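Local coordinates for capsular polysaccharide biosynthesis protein (Burkholderia pseudomallei, PDB 4BQN) that binds coenzyme A and probably acts as an acetyltransferase in the biosynthesis of capsular polysaccharide, at residues G12-A16 against V95-H99; I57-F63 against L82-P87; I180-F185 against E209-C214. The protein carries 1 engineered substitution. Where two conformers were deposited one is given. Residue numbers count along the deposited sequence, not the author numbering.

Interaction 1: G12-A16 against V95-H99. With COA (coenzyme A), chain C.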
loop_
_atom_site.group_PDB
_atom_site.type_symbol
_atom_site.label_atom_id
_atom_site.label_comp_id
_atom_site.label_asym_id
_atom_site.label_seq_id
_atom_site.Cartn_x
_atom_site.Cartn_y
_atom_site.Cartn_z
ATOM N N GLY A 12 5.250 6.885 9.300
ATOM C CA GLY A 12 5.470 6.243 8.012
ATOM C C GLY A 12 4.438 6.728 7.042
ATOM O O GLY A 12 4.079 7.910 7.050
ATOM N N SER A 13 3.981 5.828 6.179
ATOM C CA SER A 13 2.940 6.130 5.208
ATOM C C SER A 13 1.576 6.204 5.900
ATOM O O SER A 13 1.487 6.157 7.142
ATOM C CB SER A 13 2.905 5.006 4.172
ATOM O OG SER A 13 2.360 3.818 4.744
ATOM N N CYS A 14 0.508 6.264 5.107
ATOM C CA CYS A 14 -0.841 6.162 5.659
ATOM C C CYS A 14 -1.053 4.881 6.496
ATOM O O CYS A 14 -1.974 4.805 7.301
ATOM C CB CYS A 14 -1.883 6.271 4.538
ATOM S SG CYS A 14 -2.140 4.820 3.563
ATOM N N GLN A 15 -0.194 3.877 6.308
ATOM C CA GLN A 15 -0.282 2.637 7.072
ATOM C C GLN A 15 0.111 2.831 8.525
ATOM O O GLN A 15 -0.302 2.026 9.375
ATOM C CB GLN A 15 0.607 1.563 6.435
ATOM C CG GLN A 15 0.138 1.211 5.022
ATOM C CD GLN A 15 1.151 0.422 4.217
ATOM O OE1 GLN A 15 2.165 -0.073 4.743
ATOM N NE2 GLN A 15 0.871 0.279 2.923
ATOM N N ALA A 16 0.887 3.886 8.814
ATOM C CA ALA A 16 1.368 4.119 10.169
ATOM C C ALA A 16 0.241 4.488 11.154
ATOM O O ALA A 16 0.097 3.815 12.173
ATOM C CB ALA A 16 2.544 5.087 10.175
ATOM N N VAL A 95 9.108 -1.193 10.329
ATOM C CA VAL A 95 7.971 -1.977 9.877
ATOM C C VAL A 95 7.879 -1.879 8.362
ATOM O O VAL A 95 7.955 -0.777 7.791
ATOM C CB VAL A 95 6.660 -1.432 10.488
ATOM C CG1 VAL A 95 5.462 -2.256 10.022
ATOM C CG2 VAL A 95 6.757 -1.432 12.003
ATOM N N GLN A 96 7.687 -3.032 7.734
ATOM C CA GLN A 96 7.535 -3.142 6.307
ATOM C C GLN A 96 6.497 -2.154 5.759
ATOM O O GLN A 96 5.422 -1.979 6.350
ATOM C CB GLN A 96 7.081 -4.565 5.990
ATOM C CG GLN A 96 6.808 -4.856 4.522
ATOM C CD GLN A 96 6.613 -6.339 4.318
ATOM O OE1 GLN A 96 5.775 -6.953 4.975
ATOM N NE2 GLN A 96 7.414 -6.937 3.421
ATOM N N TYR A 97 6.829 -1.529 4.627
ATOM C CA TYR A 97 5.872 -0.769 3.845
ATOM C C TYR A 97 5.156 -1.782 2.948
ATOM O O TYR A 97 5.773 -2.413 2.068
ATOM C CB TYR A 97 6.554 0.320 3.026
ATOM C CG TYR A 97 5.580 1.057 2.150
ATOM C CD1 TYR A 97 4.562 1.842 2.705
ATOM C CD2 TYR A 97 5.647 0.943 0.765
ATOM C CE1 TYR A 97 3.658 2.515 1.902
ATOM C CE2 TYR A 97 4.745 1.614 -0.052
ATOM C CZ TYR A 97 3.751 2.393 0.524
ATOM O OH TYR A 97 2.857 3.075 -0.254
ATOM N N MET A 98 3.869 -1.983 3.189
ATOM C CA MET A 98 3.145 -3.059 2.538
ATOM C C MET A 98 2.581 -2.578 1.196
ATOM O O MET A 98 1.674 -1.750 1.153
ATOM C CB MET A 98 2.030 -3.556 3.460
ATOM C CG MET A 98 2.561 -4.151 4.741
ATOM S SD MET A 98 1.306 -4.425 6.005
ATOM C CE MET A 98 1.207 -2.781 6.727
ATOM N N HIS A 99 3.101 -3.128 0.106
ATOM C CA HIS A 99 2.693 -2.780 -1.247
ATOM C C HIS A 99 2.615 -4.093 -2.014
ATOM O O HIS A 99 3.525 -4.928 -1.926
ATOM C CB HIS A 99 3.693 -1.789 -1.843
ATOM C CG HIS A 99 3.432 -1.405 -3.264
ATOM N ND1 HIS A 99 3.130 -0.112 -3.642
ATOM C CD2 HIS A 99 3.484 -2.131 -4.408
ATOM C CE1 HIS A 99 3.008 -0.062 -4.956
ATOM N NE2 HIS A 99 3.210 -1.276 -5.445
HETATM N N1A COA C . 6.554 -2.777 -5.302
HETATM C C2A COA C . 6.506 -1.822 -6.265
HETATM N N3A COA C . 6.567 -0.509 -5.986
HETATM C C4A COA C . 6.720 -0.108 -4.703
HETATM C C5A COA C . 6.790 -1.083 -3.622
HETATM C C6A COA C . 6.697 -2.490 -3.993
HETATM N N6A COA C . 6.745 -3.443 -3.040
HETATM N N7A COA C . 6.934 -0.415 -2.454
HETATM C C8A COA C . 6.968 0.904 -2.770
HETATM N N9A COA C . 6.814 1.078 -4.102
HETATM C C1B COA C . 6.842 2.332 -4.865
HETATM C C2B COA C . 6.252 3.541 -4.162
HETATM O O2B COA C . 4.842 3.608 -4.381
HETATM C C3B COA C . 7.027 4.650 -4.856
HETATM O O3B COA C . 6.440 4.818 -6.160
HETATM P P3B COA C . 6.780 6.075 -7.105
HETATM O O7A COA C . 5.815 5.914 -8.252
HETATM O O8A COA C . 6.490 7.277 -6.247
HETATM O O9A COA C . 8.234 5.937 -7.491
HETATM C C4B COA C . 8.419 4.044 -5.029
HETATM O O4B COA C . 8.234 2.628 -5.016
HETATM C C5B COA C . 9.419 4.448 -3.944
HETATM O O5B COA C . 8.844 4.099 -2.691
HETATM P P1A COA C . 9.673 3.361 -1.556
HETATM O O1A COA C . 8.691 3.030 -0.472
HETATM O O2A COA C . 10.478 2.232 -2.130
HETATM O O3A COA C . 10.747 4.417 -1.021
HETATM P P2A COA C . 10.680 5.891 -0.373
HETATM O O4A COA C . 11.334 6.836 -1.350
HETATM O O5A COA C . 11.297 5.754 0.991
HETATM O O6A COA C . 9.141 6.281 -0.256
HETATM C CBP COA C . 6.849 6.366 0.443
HETATM C CCP COA C . 8.257 5.912 0.821
HETATM C CDP COA C . 5.862 5.996 1.544
HETATM C CEP COA C . 6.855 7.882 0.347
HETATM C CAP COA C . 6.481 5.697 -0.908
HETATM O OAP COA C . 6.290 4.294 -0.719
HETATM C C9P COA C . 5.280 6.241 -1.665
HETATM O O9P COA C . 5.401 7.214 -2.400
HETATM N N8P COA C . 4.114 5.594 -1.557
HETATM C C7P COA C . 2.927 6.003 -2.297
HETATM C C6P COA C . 2.235 7.245 -1.767
HETATM C C5P COA C . 1.781 6.968 -0.359
HETATM O O5P COA C . 2.498 7.216 0.598
HETATM N N4P COA C . 0.573 6.446 -0.251
HETATM C C3P COA C . 0.005 6.121 1.027
HETATM C C2P COA C . -0.369 4.658 1.059
HETATM S S1P COA C . -0.479 4.169 2.735
#
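A strand-turn-helix unit of this alpha/beta fold, at the C-terminal end of its parallel sheet, leads from strand 6-11 into helix 15-24 and meets the loop after strand 91-94; together they form part of the coenzyme A pocket. S13 caps the helix: its p rotamer (chi1 72°) brings OG to 3.0 Å from Q15 N, which donates to it, and OG is also hydrogen-bonded to Q66. Q15, extended beyond an m chi1, presents its amide to M98. M98 N donates to Q15 OE1 at 3.0 Å and Q15 NE2 to M98 O at 2.8 Å, so one side-chain amide pairs with both the main-chain N-H and C=O of M98. The t rotamer of Y97 sends its ring past S13, whose OG lies at the ring edge, 3.4 Å from Y97 CE1, and Y97 OH accepts a hydrogen bond from COA N8P at 3.1 Å. The H99 ring lies with one face against the adenine. A disulfide joins C14 to the cofactor, C14 SG to COA S1P, 2.0 Å.

Interaction 2: I57-F63 against L82-P87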
loop_
_atom_site.group_PDB
_atom_site.type_symbol
_atom_site.label_atom_id
_atom_site.label_comp_id
_atom_site.label_asym_id
_atom_site.label_seq_id
_atom_site.Cartn_x
_atom_site.Cartn_y
_atom_site.Cartn_z
ATOM N N ILE A 57 9.919 12.750 19.561
ATOM C CA ILE A 57 10.838 11.622 19.449
ATOM C C ILE A 57 11.808 11.482 20.636
ATOM O O ILE A 57 12.009 10.372 21.120
ATOM C CB ILE A 57 11.537 11.615 18.073
ATOM C CG1 ILE A 57 10.484 11.356 16.978
ATOM C CG2 ILE A 57 12.636 10.560 18.009
ATOM C CD1 ILE A 57 10.969 11.654 15.573
ATOM N N PRO A 58 12.378 12.600 21.135
ATOM C CA PRO A 58 13.292 12.442 22.277
ATOM C C PRO A 58 12.627 11.927 23.568
ATOM O O PRO A 58 13.325 11.554 24.514
ATOM C CB PRO A 58 13.842 13.860 22.486
ATOM C CG PRO A 58 13.736 14.486 21.128
ATOM C CD PRO A 58 12.433 13.969 20.588
ATOM N N LYS A 59 11.298 11.911 23.603
ATOM C CA LYS A 59 10.559 11.400 24.757
ATOM C C LYS A 59 9.982 9.986 24.568
ATOM O O LYS A 59 9.318 9.461 25.464
ATOM C CB LYS A 59 9.436 12.374 25.155
ATOM C CG LYS A 59 9.900 13.782 25.500
ATOM C CD LYS A 59 8.713 14.676 25.818
ATOM C CE LYS A 59 9.092 16.146 25.750
ATOM N NZ LYS A 59 7.926 16.986 25.353
ATOM N N LEU A 60 10.228 9.361 23.418
ATOM C CA LEU A 60 9.636 8.048 23.154
ATOM C C LEU A 60 10.439 6.888 23.739
ATOM O O LEU A 60 11.676 6.882 23.694
ATOM C CB LEU A 60 9.471 7.826 21.647
ATOM C CG LEU A 60 8.534 8.778 20.910
ATOM C CD1 LEU A 60 8.603 8.423 19.429
ATOM C CD2 LEU A 60 7.115 8.704 21.452
ATOM N N ASP A 61 9.716 5.902 24.273
ATOM C CA ASP A 61 10.286 4.597 24.573
ATOM C C ASP A 61 10.382 3.742 23.313
ATOM O O ASP A 61 11.308 2.934 23.177
ATOM C CB ASP A 61 9.446 3.884 25.629
ATOM C CG ASP A 61 9.431 4.628 26.936
ATOM O OD1 ASP A 61 10.454 4.580 27.641
ATOM O OD2 ASP A 61 8.411 5.269 27.241
ATOM N N LEU A 62 9.424 3.924 22.404
ATOM C CA LEU A 62 9.335 3.111 21.194
ATOM C C LEU A 62 8.967 3.969 19.995
ATOM O O LEU A 62 8.020 4.751 20.065
ATOM C CB LEU A 62 8.287 2.017 21.386
ATOM C CG LEU A 62 7.884 1.181 20.159
ATOM C CD1 LEU A 62 9.047 0.360 19.620
ATOM C CD2 LEU A 62 6.684 0.296 20.481
ATOM N N PHE A 63 9.710 3.800 18.901
ATOM C CA PHE A 63 9.421 4.473 17.639
ATOM C C PHE A 63 9.235 3.357 16.622
ATOM O O PHE A 63 10.202 2.697 16.237
ATOM C CB PHE A 63 10.587 5.392 17.257
ATOM C CG PHE A 63 10.367 6.240 16.022
ATOM C CD1 PHE A 63 9.256 7.068 15.889
ATOM C CD2 PHE A 63 11.327 6.253 15.010
ATOM C CE1 PHE A 63 9.086 7.862 14.758
ATOM C CE2 PHE A 63 11.165 7.042 13.876
ATOM C CZ PHE A 63 10.045 7.853 13.749
ATOM N N LEU A 82 14.845 10.972 11.582
ATOM C CA LEU A 82 13.915 10.956 12.699
ATOM C C LEU A 82 14.352 9.988 13.798
ATOM O O LEU A 82 14.350 10.350 14.975
ATOM C CB LEU A 82 12.498 10.642 12.211
ATOM C CG LEU A 82 11.894 11.745 11.328
ATOM C CD1 LEU A 82 10.717 11.202 10.536
ATOM C CD2 LEU A 82 11.492 12.967 12.143
ATOM N N ARG A 83 14.721 8.762 13.431
ATOM C CA ARG A 83 15.074 7.795 14.457
ATOM C C ARG A 83 16.383 8.161 15.164
ATOM O O ARG A 83 16.603 7.761 16.307
ATOM C CB ARG A 83 15.085 6.356 13.936
ATOM C CG ARG A 83 16.183 6.014 12.942
ATOM C CD ARG A 83 15.825 4.695 12.285
ATOM N NE ARG A 83 16.656 4.327 11.140
ATOM C CZ ARG A 83 17.852 3.739 11.210
ATOM N NH1 ARG A 83 18.434 3.515 12.383
ATOM N NH2 ARG A 83 18.491 3.394 10.093
ATOM N N ASN A 84 17.225 8.956 14.510
ATOM C CA ASN A 84 18.450 9.455 15.134
ATOM C C ASN A 84 18.210 10.297 16.386
ATOM O O ASN A 84 19.100 10.411 17.237
ATOM C CB ASN A 84 19.276 10.249 14.121
ATOM C CG ASN A 84 20.637 10.632 14.655
ATOM O OD1 ASN A 84 21.457 9.772 14.960
ATOM N ND2 ASN A 84 20.884 11.933 14.765
ATOM N N SER A 85 17.012 10.866 16.513
ATOM C CA SER A 85 16.684 11.719 17.652
ATOM C C SER A 85 16.093 10.968 18.846
ATOM O O SER A 85 15.717 11.581 19.855
ATOM C CB SER A 85 15.760 12.852 17.213
ATOM O OG SER A 85 16.513 13.847 16.548
ATOM N N MET A 86 16.011 9.638 18.750
ATOM C CA MET A 86 15.562 8.809 19.876
ATOM C C MET A 86 16.485 8.943 21.087
ATOM O O MET A 86 17.696 9.103 20.935
ATOM C CB MET A 86 15.465 7.339 19.467
ATOM C CG MET A 86 14.233 7.025 18.624
ATOM S SD MET A 86 12.695 7.182 19.554
ATOM C CE MET A 86 12.719 5.675 20.519
ATOM N N PRO A 87 15.918 8.864 22.304
ATOM C CA PRO A 87 16.760 8.957 23.496
ATOM C C PRO A 87 17.547 7.658 23.719
ATOM O O PRO A 87 17.172 6.622 23.153
ATOM C CB PRO A 87 15.737 9.144 24.614
ATOM C CG PRO A 87 14.547 8.393 24.130
ATOM C CD PRO A 87 14.494 8.703 22.660
#
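The type I turn R83-M86, which follows on from helix 79-83, packs against the chain that runs through a 3-10 segment into strand 62-65. Apolar contacts dominate. The branched side chain of I57 bridges L82 and the turn, with CD1 3.7 Å from L82 CD2 and CG2 3.7 Å from M86 SD. The M86 thioether, curled back by three m torsions, fills the space between I57, L60 and F63; its SD is 3.9 Å from L60 CB and 3.6 Å from F63 CB. An oblique Met-aromatic contact puts M86 SD 5.3 Å from the F63 ring centroid. Contacts to main-chain carbonyls come second: P58 CA approaches S85 O at 3.5 Å in a CA-H...O contact, and P87 CG lies 3.3 Å from L60 O. No hydrogen bond links the segments. R83 turns its charged end to a salt bridge with D173. L82 reaches I49 and L53 of helix 46-56, while F63 and L82 both touch Y11 of strand 6-11, joining these helices to the parallel sheet.

Interaction 3: I180-F185 against E209-C214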
loop_
_atom_site.group_PDB
_atom_site.type_symbol
_atom_site.label_atom_id
_atom_site.label_comp_id
_atom_site.label_asym_id
_atom_site.label_seq_id
_atom_site.Cartn_x
_atom_site.Cartn_y
_atom_site.Cartn_z
ATOM N N ILE A 180 10.361 -5.796 10.969
ATOM C CA ILE A 180 9.062 -6.455 11.111
ATOM C C ILE A 180 8.399 -6.513 9.738
ATOM O O ILE A 180 8.125 -5.470 9.148
ATOM C CB ILE A 180 8.168 -5.685 12.106
ATOM C CG1 ILE A 180 8.805 -5.646 13.510
ATOM C CG2 ILE A 180 6.786 -6.316 12.185
ATOM C CD1 ILE A 180 8.389 -4.446 14.341
ATOM N N SER A 181 8.158 -7.727 9.232
ATOM C CA SER A 181 7.575 -7.938 7.899
ATOM C C SER A 181 6.574 -9.090 7.862
ATOM O O SER A 181 6.562 -9.950 8.748
ATOM C CB SER A 181 8.666 -8.217 6.869
ATOM O OG SER A 181 9.573 -7.141 6.753
ATOM N N VAL A 182 5.760 -9.109 6.811
ATOM C CA VAL A 182 4.738 -10.139 6.617
ATOM C C VAL A 182 4.765 -10.708 5.195
ATOM O O VAL A 182 3.751 -11.183 4.696
ATOM C CB VAL A 182 3.311 -9.631 6.940
ATOM C CG1 VAL A 182 3.117 -9.493 8.438
ATOM C CG2 VAL A 182 3.012 -8.305 6.240
ATOM N N THR A 183 5.939 -10.722 4.573
ATOM C CA THR A 183 6.075 -11.159 3.178
ATOM C C THR A 183 5.575 -12.597 2.943
ATOM O O THR A 183 4.811 -12.842 1.997
ATOM C CB THR A 183 7.527 -11.021 2.696
ATOM O OG1 THR A 183 7.964 -9.675 2.935
ATOM C CG2 THR A 183 7.634 -11.342 1.198
ATOM N N ASP A 184 5.999 -13.539 3.792
ATOM C CA ASP A 184 5.612 -14.942 3.604
ATOM C C ASP A 184 4.111 -15.111 3.795
ATOM O O ASP A 184 3.467 -15.864 3.067
ATOM C CB ASP A 184 6.383 -15.854 4.577
ATOM C CG ASP A 184 7.890 -15.794 4.378
ATOM O OD1 ASP A 184 8.346 -15.673 3.221
ATOM O OD2 ASP A 184 8.626 -15.873 5.387
ATOM N N PHE A 185 3.561 -14.390 4.764
ATOM C CA PHE A 185 2.131 -14.390 5.002
ATOM C C PHE A 185 1.359 -13.907 3.775
ATOM O O PHE A 185 0.380 -14.520 3.361
ATOM C CB PHE A 185 1.796 -13.516 6.224
ATOM C CG PHE A 185 0.335 -13.445 6.523
ATOM C CD1 PHE A 185 -0.298 -14.473 7.214
ATOM C CD2 PHE A 185 -0.434 -12.369 6.057
ATOM C CE1 PHE A 185 -1.657 -14.416 7.478
ATOM C CE2 PHE A 185 -1.798 -12.310 6.312
ATOM C CZ PHE A 185 -2.407 -13.339 7.019
ATOM N N GLU A 209 -2.459 -8.736 11.058
ATOM C CA GLU A 209 -1.276 -9.587 10.991
ATOM C C GLU A 209 0.004 -8.797 11.277
ATOM O O GLU A 209 0.842 -9.233 12.079
ATOM C CB GLU A 209 -1.172 -10.324 9.647
ATOM C CG GLU A 209 -0.272 -11.547 9.731
ATOM C CD GLU A 209 -0.832 -12.634 10.641
ATOM O OE1 GLU A 209 -2.074 -12.794 10.721
ATOM O OE2 GLU A 209 -0.032 -13.333 11.298
ATOM N N ILE A 210 0.166 -7.634 10.642
ATOM C CA ILE A 210 1.379 -6.836 10.871
ATOM C C ILE A 210 1.430 -6.310 12.309
ATOM O O ILE A 210 2.498 -6.303 12.925
ATOM C CB ILE A 210 1.575 -5.715 9.808
ATOM C CG1 ILE A 210 2.960 -5.083 9.894
ATOM C CG2 ILE A 210 0.511 -4.645 9.907
ATOM C CD1 ILE A 210 4.063 -6.019 9.503
ATOM N N ALA A 211 0.282 -5.900 12.855
ATOM C CA ALA A 211 0.228 -5.469 14.258
ATOM C C ALA A 211 0.656 -6.623 15.184
ATOM O O ALA A 211 1.391 -6.409 16.148
ATOM C CB ALA A 211 -1.163 -4.982 14.613
ATOM N N ALA A 212 0.203 -7.841 14.893
ATOM C CA ALA A 212 0.636 -9.009 15.658
ATOM C C ALA A 212 2.156 -9.179 15.605
ATOM O O ALA A 212 2.787 -9.443 16.642
ATOM C CB ALA A 212 -0.072 -10.261 15.164
ATOM N N ARG A 213 2.761 -9.020 14.425
ATOM C CA ARG A 213 4.214 -9.165 14.315
ATOM C C ARG A 213 4.941 -8.076 15.090
ATOM O O ARG A 213 6.003 -8.328 15.649
ATOM C CB ARG A 213 4.692 -9.226 12.864
ATOM C CG ARG A 213 3.945 -10.201 11.947
ATOM C CD ARG A 213 3.746 -11.600 12.525
ATOM N NE ARG A 213 2.902 -12.405 11.638
ATOM C CZ ARG A 213 3.316 -13.025 10.531
ATOM N NH1 ARG A 213 4.598 -12.971 10.149
ATOM N NH2 ARG A 213 2.434 -13.720 9.805
ATOM N N CYS A 214 4.374 -6.877 15.141
ATOM C CA CYS A 214 4.941 -5.837 15.974
ATOM C C CYS A 214 4.929 -6.261 17.442
ATOM O O CYS A 214 5.915 -6.088 18.150
ATOM C CB CYS A 214 4.161 -4.537 15.820
ATOM S SG CYS A 214 4.368 -3.736 14.227
HETATM O O HOH W 1 7.099 -11.756 10.854
#
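This is a mostly apolar contact in which a loop and the first turn of helix 183-189 pack on one side of helix 204-217. I180 and V182 point toward that helix and converge on I210, whose CD1 is 3.8 Å from both I180 CG2 and V182 CG1. S181, between them, points away. I180 CG2 also rests on R213 CB at 3.6 Å, and V182, at the N-cap position, places CG1 over one face of the R213 guanidinium. F185 receives E209 over its ring face, E209 CG standing 3.6 Å from the ring centroid in a CH-pi contact. E209 and R213, one helical turn apart, form a salt bridge, R213 NH2 to E209 OE2 at 2.9 Å. A water donates to S181 O at 2.8 Å and accepts from R213 NH1 at 2.9 Å. E209 and R213 thus pair with each other within their helix while E209 CG meets the F185 ring and R213 CG meets V182 CG1; the hydrogen-bonded link across the interface passes through water.

Interactions 1 and 2 lie toward opposite ends of strands 6-11, 62-65 and 91-94 of the parallel sheet, interaction 1 at their C-terminal and interaction 2 at their N-terminal ends, with centres about 18 Å apart. Interaction 2 falls, in sequence, between the two segments of interaction 1, and interaction 3 follows both. Interactions 1 and 3, with centres about 11 Å apart, touch: Q96 is hydrogen-bonded to V182 and T183, and M98 packs on I210 of helix 204-217. The loop 95-99 thus gives the coenzyme A pocket a direct link to interaction 3. Interaction 2, about 22 Å from interaction 3 between centres, touches neither and joins helix 79-83 to the sheet.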